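Local coordinates for protein isocitrate dehydrogenase [NAD] subunit 1 (Saccharomyces cerevisiae, PDB 3BLX) that oxidatively decarboxylates isocitrate to 2-oxoglutarate with NAD as a subunit of the octameric, allosteric mitochondrial enzyme of the citric acid cycle, and also binds RNA, at residues Val95-Arg98 / Lys99-Ile103; Lys152-Arg156 / Pro157-Arg161. All coordinates share one frame; numbering follows the deposited sequence.

Contact 1 of 2, residues Val95-Arg98 / Lys99-Ile103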
ATOM      1  N   VAL E  95      15.835   0.441  19.668  1.00 18.20           N
ATOM      2  CA  VAL E  95      14.463   0.777  19.442  1.00 27.64           C
ATOM      3  C   VAL E  95      14.279   0.984  17.952  1.00 30.38           C
ATOM      4  O   VAL E  95      13.255   0.607  17.393  1.00 34.73           O
ATOM      5  CB  VAL E  95      13.904   1.967  20.331  1.00 32.36           C
ATOM      6  CG1 VAL E  95      14.682   2.134  21.592  1.00 18.41           C
ATOM      7  CG2 VAL E  95      13.841   3.259  19.573  1.00 36.32           C
ATOM      8  N   ALA E  96      15.288   1.543  17.294  1.00 22.71           N
ATOM      9  CA  ALA E  96      15.219   1.710  15.846  1.00 24.92           C
ATOM     10  C   ALA E  96      15.052   0.370  15.125  1.00 28.79           C
ATOM     11  O   ALA E  96      14.221   0.241  14.233  1.00 34.40           O
ATOM     12  CB  ALA E  96      16.421   2.442  15.355  1.00 20.27           C
ATOM     13  N   LEU E  97      15.835  -0.621  15.527  1.00 21.76           N
ATOM     14  CA  LEU E  97      15.748  -1.955  14.952  1.00 29.23           C
ATOM     15  C   LEU E  97      14.385  -2.564  15.192  1.00 26.57           C
ATOM     16  O   LEU E  97      13.875  -3.327  14.391  1.00 34.63           O
ATOM     17  CB  LEU E  97      16.816  -2.882  15.542  1.00 26.70           C
ATOM     18  CG  LEU E  97      18.173  -2.951  14.834  1.00 35.27           C
ATOM     19  CD1 LEU E  97      18.476  -1.697  14.089  1.00 12.58           C
ATOM     20  CD2 LEU E  97      19.246  -3.234  15.849  1.00 33.38           C
ATOM     21  N   ARG E  98      13.779  -2.219  16.306  1.00 23.46           N
ATOM     22  CA  ARG E  98      12.510  -2.816  16.658  1.00 26.16           C
ATOM     23  C   ARG E  98      11.320  -2.036  16.047  1.00 23.92           C
ATOM     24  O   ARG E  98      10.379  -2.632  15.552  1.00 34.39           O
ATOM     25  CB  ARG E  98      12.455  -2.982  18.180  1.00 20.60           C
ATOM     26  CG  ARG E  98      11.181  -2.572  18.829  1.00 30.71           C
ATOM     27  CD  ARG E  98      11.357  -2.331  20.310  1.00 31.88           C
ATOM     28  NE  ARG E  98      12.206  -3.338  20.934  1.00 30.17           N
ATOM     29  CZ  ARG E  98      13.239  -3.045  21.719  1.00 31.82           C
ATOM     30  NH1 ARG E  98      13.532  -1.783  21.996  1.00 28.18           N
ATOM     31  NH2 ARG E  98      13.969  -4.017  22.235  1.00 20.63           N
ATOM     32  N   LYS E  99      11.380  -0.708  16.049  1.00 27.00           N
ATOM     33  CA  LYS E  99      10.290   0.110  15.485  1.00 40.87           C
ATOM     34  C   LYS E  99      10.354   0.251  13.969  1.00 38.41           C
ATOM     35  O   LYS E  99       9.331   0.186  13.317  1.00 34.89           O
ATOM     36  CB  LYS E  99      10.233   1.532  16.078  1.00 36.54           C
ATOM     37  CG  LYS E  99      10.300   1.651  17.591  1.00 44.42           C
ATOM     38  CD  LYS E  99       9.040   1.236  18.301  1.00 44.43           C
ATOM     39  CE  LYS E  99       9.151   1.492  19.818  1.00 51.69           C
ATOM     40  NZ  LYS E  99       8.192   0.666  20.612  1.00 44.03           N
ATOM     41  N   GLN E 100      11.543   0.473  13.420  1.00 33.36           N
ATOM     42  CA  GLN E 100      11.666   0.692  11.986  1.00 34.56           C
ATOM     43  C   GLN E 100      11.834  -0.590  11.189  1.00 41.17           C
ATOM     44  O   GLN E 100      11.336  -0.689  10.078  1.00 49.77           O
ATOM     45  CB  GLN E 100      12.805   1.651  11.663  1.00 25.25           C
ATOM     46  CG  GLN E 100      12.573   3.058  12.134  1.00 33.15           C
ATOM     47  CD  GLN E 100      13.689   3.981  11.727  1.00 53.10           C
ATOM     48  OE1 GLN E 100      13.918   4.201  10.536  1.00 48.28           O
ATOM     49  NE2 GLN E 100      14.402   4.531  12.718  1.00 38.70           N
ATOM     50  N   LEU E 101      12.531  -1.577  11.740  1.00 33.02           N
ATOM     51  CA  LEU E 101      12.780  -2.786  10.963  1.00 25.85           C
ATOM     52  C   LEU E 101      11.867  -3.922  11.388  1.00 30.44           C
ATOM     53  O   LEU E 101      11.865  -4.980  10.786  1.00 26.26           O
ATOM     54  CB  LEU E 101      14.228  -3.216  11.096  1.00 25.30           C
ATOM     55  CG  LEU E 101      15.257  -2.245  10.579  1.00 30.60           C
ATOM     56  CD1 LEU E 101      16.575  -2.979  10.602  1.00 29.17           C
ATOM     57  CD2 LEU E 101      14.869  -1.774   9.164  1.00 25.80           C
ATOM     58  N   ASP E 102      11.095  -3.699  12.439  1.00 27.22           N
ATOM     59  CA  ASP E 102      10.179  -4.716  12.951  1.00 27.70           C
ATOM     60  C   ASP E 102      10.871  -6.061  13.236  1.00 27.54           C
ATOM     61  O   ASP E 102      10.372  -7.128  12.902  1.00 27.00           O
ATOM     62  CB  ASP E 102       8.974  -4.884  12.019  1.00 25.18           C
ATOM     63  CG  ASP E 102       7.766  -5.535  12.717  1.00 54.09           C
ATOM     64  OD1 ASP E 102       7.636  -5.437  13.968  1.00 43.09           O
ATOM     65  OD2 ASP E 102       6.929  -6.145  12.006  1.00 57.87           O
ATOM     66  N   ILE E 103      12.034  -5.992  13.863  1.00 28.10           N
ATOM     67  CA  ILE E 103      12.762  -7.188  14.263  1.00 24.89           C
ATOM     68  C   ILE E 103      12.183  -7.658  15.578  1.00 26.37           C
ATOM     69  O   ILE E 103      12.376  -7.017  16.609  1.00 32.83           O
ATOM     70  CB  ILE E 103      14.240  -6.865  14.420  1.00 21.05           C
ATOM     71  CG1 ILE E 103      14.832  -6.541  13.042  1.00 27.95           C
ATOM     72  CG2 ILE E 103      14.969  -8.017  15.007  1.00 17.40           C
ATOM     73  CD1 ILE E 103      16.268  -6.091  13.083  1.00 29.51           C
TER
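Leu97 and Ile103 meet where helix 92-99 runs out, and the carbonyl oxygen of Leu97 accepts the bonds that close the helix end. It takes one from Ile103 N (3.3 Å, 164° at the hydrogen) and a weak one from Leu101 N (3.4 Å), so two backbone N-H groups, four and six residues on, share one acceptor, the nearer in sequence weakly. Just before it the alpha-helical i to i+4 bonds persist, with Lys99 N bonded to Val95 O at 2.7 Å and Gln100 N to Ala96 O at 2.8 Å. The side chains follow the backbone: Ile103 CD1 comes alongside Leu97 CG at 4.1 Å, and Leu101, its CG turned away from its own carbonyl carbon (chi1 -62°), brings CD1 to 4.2 Å from Leu97 CD1. All three leucine and isoleucine chains point the same way. On the flank next to Ala96 and Leu101 lies helix 60-73, which packs through Val63, Val67 and Leu70. Arg98 leaves on another side. Its chain bends at chi3, and the guanidinium is held by NE to Asn131 O and NH1 to Gly89 O, with Phe136 adding a cation-pi contact; Lys99 NZ in turn bonds Phe136 O. The CA of Asp102 makes a C-H...O contact with Arg98 O at 3.3 Å. Asp102, left-handed in backbone conformation, is the first residue past the helix and forms a C-terminal turn into strand 105-111, closed by the Ile103 N to Leu97 O bond; the last turn before it carries Arg98, which probably binds substrate, as in relatives, with Arg129 nearby.

Contact 2 of 2, residues Lys152-Arg156 / Pro157-Arg161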
ATOM      1  N   LYS E 152       0.958  -1.237  29.559  1.00 27.82           N
ATOM      2  CA  LYS E 152       1.659  -2.096  28.607  1.00 28.27           C
ATOM      3  C   LYS E 152       0.646  -2.946  27.830  1.00 25.04           C
ATOM      4  O   LYS E 152      -0.409  -3.244  28.350  1.00 29.23           O
ATOM      5  CB  LYS E 152       2.697  -2.969  29.328  1.00 16.34           C
ATOM      6  CG  LYS E 152       3.920  -2.223  29.865  1.00 29.29           C
ATOM      7  CD  LYS E 152       4.837  -3.170  30.655  1.00 85.74           C
ATOM      8  CE  LYS E 152       5.897  -2.449  31.509  1.00 80.83           C
ATOM      9  NZ  LYS E 152       6.567  -3.391  32.487  1.00 60.41           N
ATOM     10  N   VAL E 153       0.938  -3.296  26.577  1.00 23.18           N
ATOM     11  CA  VAL E 153       0.009  -4.118  25.790  1.00 22.12           C
ATOM     12  C   VAL E 153       0.558  -5.471  25.359  1.00 23.68           C
ATOM     13  O   VAL E 153       1.743  -5.656  25.171  1.00 29.70           O
ATOM     14  CB  VAL E 153      -0.509  -3.407  24.527  1.00 22.63           C
ATOM     15  CG1 VAL E 153      -1.199  -2.100  24.881  1.00 21.83           C
ATOM     16  CG2 VAL E 153       0.621  -3.177  23.570  1.00 16.38           C
ATOM     17  N   MET E 154      -0.336  -6.426  25.236  1.00 27.43           N
ATOM     18  CA  MET E 154      -0.018  -7.753  24.749  1.00 23.87           C
ATOM     19  C   MET E 154      -1.091  -7.997  23.704  1.00 33.90           C
ATOM     20  O   MET E 154      -2.278  -7.890  24.008  1.00 30.93           O
ATOM     21  CB  MET E 154      -0.179  -8.768  25.886  1.00 29.03           C
ATOM     22  CG  MET E 154      -0.215 -10.245  25.470  1.00 35.96           C
ATOM     23  SD  MET E 154       1.392 -11.046  25.662  1.00 83.13           S
ATOM     24  CE  MET E 154       1.970 -10.369  27.239  1.00 46.78           C
ATOM     25  N   THR E 155      -0.701  -8.298  22.474  1.00 28.31           N
ATOM     26  CA  THR E 155      -1.703  -8.436  21.416  1.00 24.98           C
ATOM     27  C   THR E 155      -1.574  -9.766  20.712  1.00 27.99           C
ATOM     28  O   THR E 155      -0.495 -10.321  20.617  1.00 33.15           O
ATOM     29  CB  THR E 155      -1.623  -7.314  20.355  1.00 25.07           C
ATOM     30  OG1 THR E 155      -0.666  -7.653  19.336  1.00 30.76           O
ATOM     31  CG2 THR E 155      -1.272  -5.971  20.981  1.00 23.42           C
ATOM     32  N   ARG E 156      -2.674 -10.257  20.175  1.00 26.36           N
ATOM     33  CA  ARG E 156      -2.679 -11.597  19.626  1.00 26.76           C
ATOM     34  C   ARG E 156      -1.842 -11.730  18.339  1.00 28.78           C
ATOM     35  O   ARG E 156      -1.131 -12.717  18.150  1.00 37.64           O
ATOM     36  CB  ARG E 156      -4.121 -12.144  19.475  1.00 31.15           C
ATOM     37  CG  ARG E 156      -4.688 -12.175  18.074  1.00 40.41           C
ATOM     38  CD  ARG E 156      -6.048 -12.897  18.033  1.00 39.32           C
ATOM     39  NE  ARG E 156      -5.980 -14.265  18.551  1.00 39.01           N
ATOM     40  CZ  ARG E 156      -6.509 -14.658  19.715  1.00 69.31           C
ATOM     41  NH1 ARG E 156      -7.182 -13.786  20.499  1.00 48.29           N
ATOM     42  NH2 ARG E 156      -6.372 -15.934  20.100  1.00 32.33           N
ATOM     43  N   PRO E 157      -1.887 -10.728  17.455  1.00 31.57           N
ATOM     44  CA  PRO E 157      -1.033 -10.887  16.267  1.00 35.23           C
ATOM     45  C   PRO E 157       0.457 -10.939  16.616  1.00 31.71           C
ATOM     46  O   PRO E 157       1.174 -11.768  16.057  1.00 30.25           O
ATOM     47  CB  PRO E 157      -1.335  -9.633  15.428  1.00 16.96           C
ATOM     48  CG  PRO E 157      -2.649  -9.123  15.957  1.00 21.11           C
ATOM     49  CD  PRO E 157      -2.668  -9.478  17.416  1.00 29.42           C
ATOM     50  N   LYS E 158       0.921 -10.079  17.520  1.00 28.03           N
ATOM     51  CA  LYS E 158       2.321 -10.158  17.916  1.00 29.41           C
ATOM     52  C   LYS E 158       2.617 -11.502  18.578  1.00 25.34           C
ATOM     53  O   LYS E 158       3.672 -12.092  18.334  1.00 31.87           O
ATOM     54  CB  LYS E 158       2.742  -9.000  18.820  1.00 24.60           C
ATOM     55  CG  LYS E 158       3.440  -7.877  18.101  1.00 21.89           C
ATOM     56  CD  LYS E 158       2.478  -6.851  17.538  1.00 29.14           C
ATOM     57  CE  LYS E 158       3.225  -5.588  17.093  1.00 31.50           C
ATOM     58  NZ  LYS E 158       3.886  -4.875  18.236  1.00 37.95           N
ATOM     59  N   THR E 159       1.699 -12.021  19.389  1.00 17.77           N
ATOM     60  CA  THR E 159       2.022 -13.293  20.033  1.00 20.10           C
ATOM     61  C   THR E 159       1.897 -14.513  19.123  1.00 20.51           C
ATOM     62  O   THR E 159       2.549 -15.532  19.337  1.00 22.18           O
ATOM     63  CB  THR E 159       1.427 -13.472  21.479  1.00 17.72           C
ATOM     64  OG1 THR E 159       0.748 -14.721  21.575  1.00 29.50           O
ATOM     65  CG2 THR E 159       0.505 -12.404  21.807  1.00 18.13           C
ATOM     66  N   GLU E 160       1.089 -14.392  18.082  1.00 29.07           N
ATOM     67  CA  GLU E 160       1.030 -15.430  17.057  1.00 25.59           C
ATOM     68  C   GLU E 160       2.345 -15.541  16.274  1.00 28.79           C
ATOM     69  O   GLU E 160       2.850 -16.650  16.067  1.00 28.21           O
ATOM     70  CB  GLU E 160      -0.150 -15.191  16.118  1.00 30.33           C
ATOM     71  CG  GLU E 160      -1.513 -15.606  16.720  1.00 40.36           C
ATOM     72  CD  GLU E 160      -2.693 -15.360  15.755  1.00 54.44           C
ATOM     73  OE1 GLU E 160      -2.446 -15.005  14.571  1.00 51.38           O
ATOM     74  OE2 GLU E 160      -3.862 -15.515  16.187  1.00 44.58           O
ATOM     75  N   ARG E 161       2.887 -14.402  15.835  1.00 21.13           N
ATOM     76  CA  ARG E 161       4.199 -14.368  15.180  1.00 16.53           C
ATOM     77  C   ARG E 161       5.248 -15.082  16.017  1.00 34.22           C
ATOM     78  O   ARG E 161       6.007 -15.928  15.509  1.00 26.83           O
ATOM     79  CB  ARG E 161       4.699 -12.946  15.026  1.00 16.40           C
ATOM     80  CG  ARG E 161       4.578 -12.393  13.704  1.00 24.65           C
ATOM     81  CD  ARG E 161       5.510 -11.193  13.532  1.00 40.68           C
ATOM     82  NE  ARG E 161       5.512 -10.229  14.640  1.00 32.76           N
ATOM     83  CZ  ARG E 161       5.779  -8.939  14.453  1.00 28.06           C
ATOM     84  NH1 ARG E 161       5.995  -8.512  13.221  1.00 21.19           N
ATOM     85  NH2 ARG E 161       5.794  -8.079  15.461  1.00 19.43           N
TER
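Thr155 and Lys158 face each other across the start of helix 156-172, where the threonine serves as N-cap. With OG1 set between its backbone N and carbonyl carbon (chi1 86°), the hydroxyl oxygen reaches forward to the first turn and accepts a weak but straight bond from Lys158 N (3.4 Å, 165° at the hydrogen). The same OG1 also bonds Glu133 OE1. Among backbone bonds, Glu160 N to Arg156 O (2.8 Å) and Arg161 N to Pro157 O (3.1 Å) set the helical repeat. Pro157 has no N-H to offer, which costs nothing in the first turn of a helix, and its CD lies 3.3 Å from Thr155 OG1. This is a strand-to-helix junction whose strand extends a sheet between subunits: Lys152 to Thr155 pair antiparallel with a strand of a neighbouring subunit 2. The charged pair spans the first turn. Arg156 NE makes a weak salt bridge to Glu160 OE2 (3.4 Å), the carboxylate oxygen meeting the guanidinium at its edge while the two planes stand 71° apart. As for apolar packing, Met154 SD crosses Thr159 CG2 at about a right angle, 4.2 Å away, though that methyl's placement is doubtful; Arg156 and Thr159 both rest on Ile197 of helix 190-205.

The two contacts show opposite ends of helices: contact 1 is the C-terminal end of helix 92-99, contact 2 the N-terminal end of helix 156-172. Their centres lie about 16 Å apart, on the same side of the chain's centre, and each is partly buried. Contact 1 sits nearer that centre, about 15 Å away against 21 Å, and relies on aliphatic packing and one shared backbone carbonyl; contact 2, at a subunit interface, has a weak hydroxyl cap and a weak salt bridge. Asp102 OD2 and Arg161 NH1 join them directly in a salt bridge of 2.8 Å. The side chain of Lys158 in contact 2 lies about 8 Å from that of Arg98.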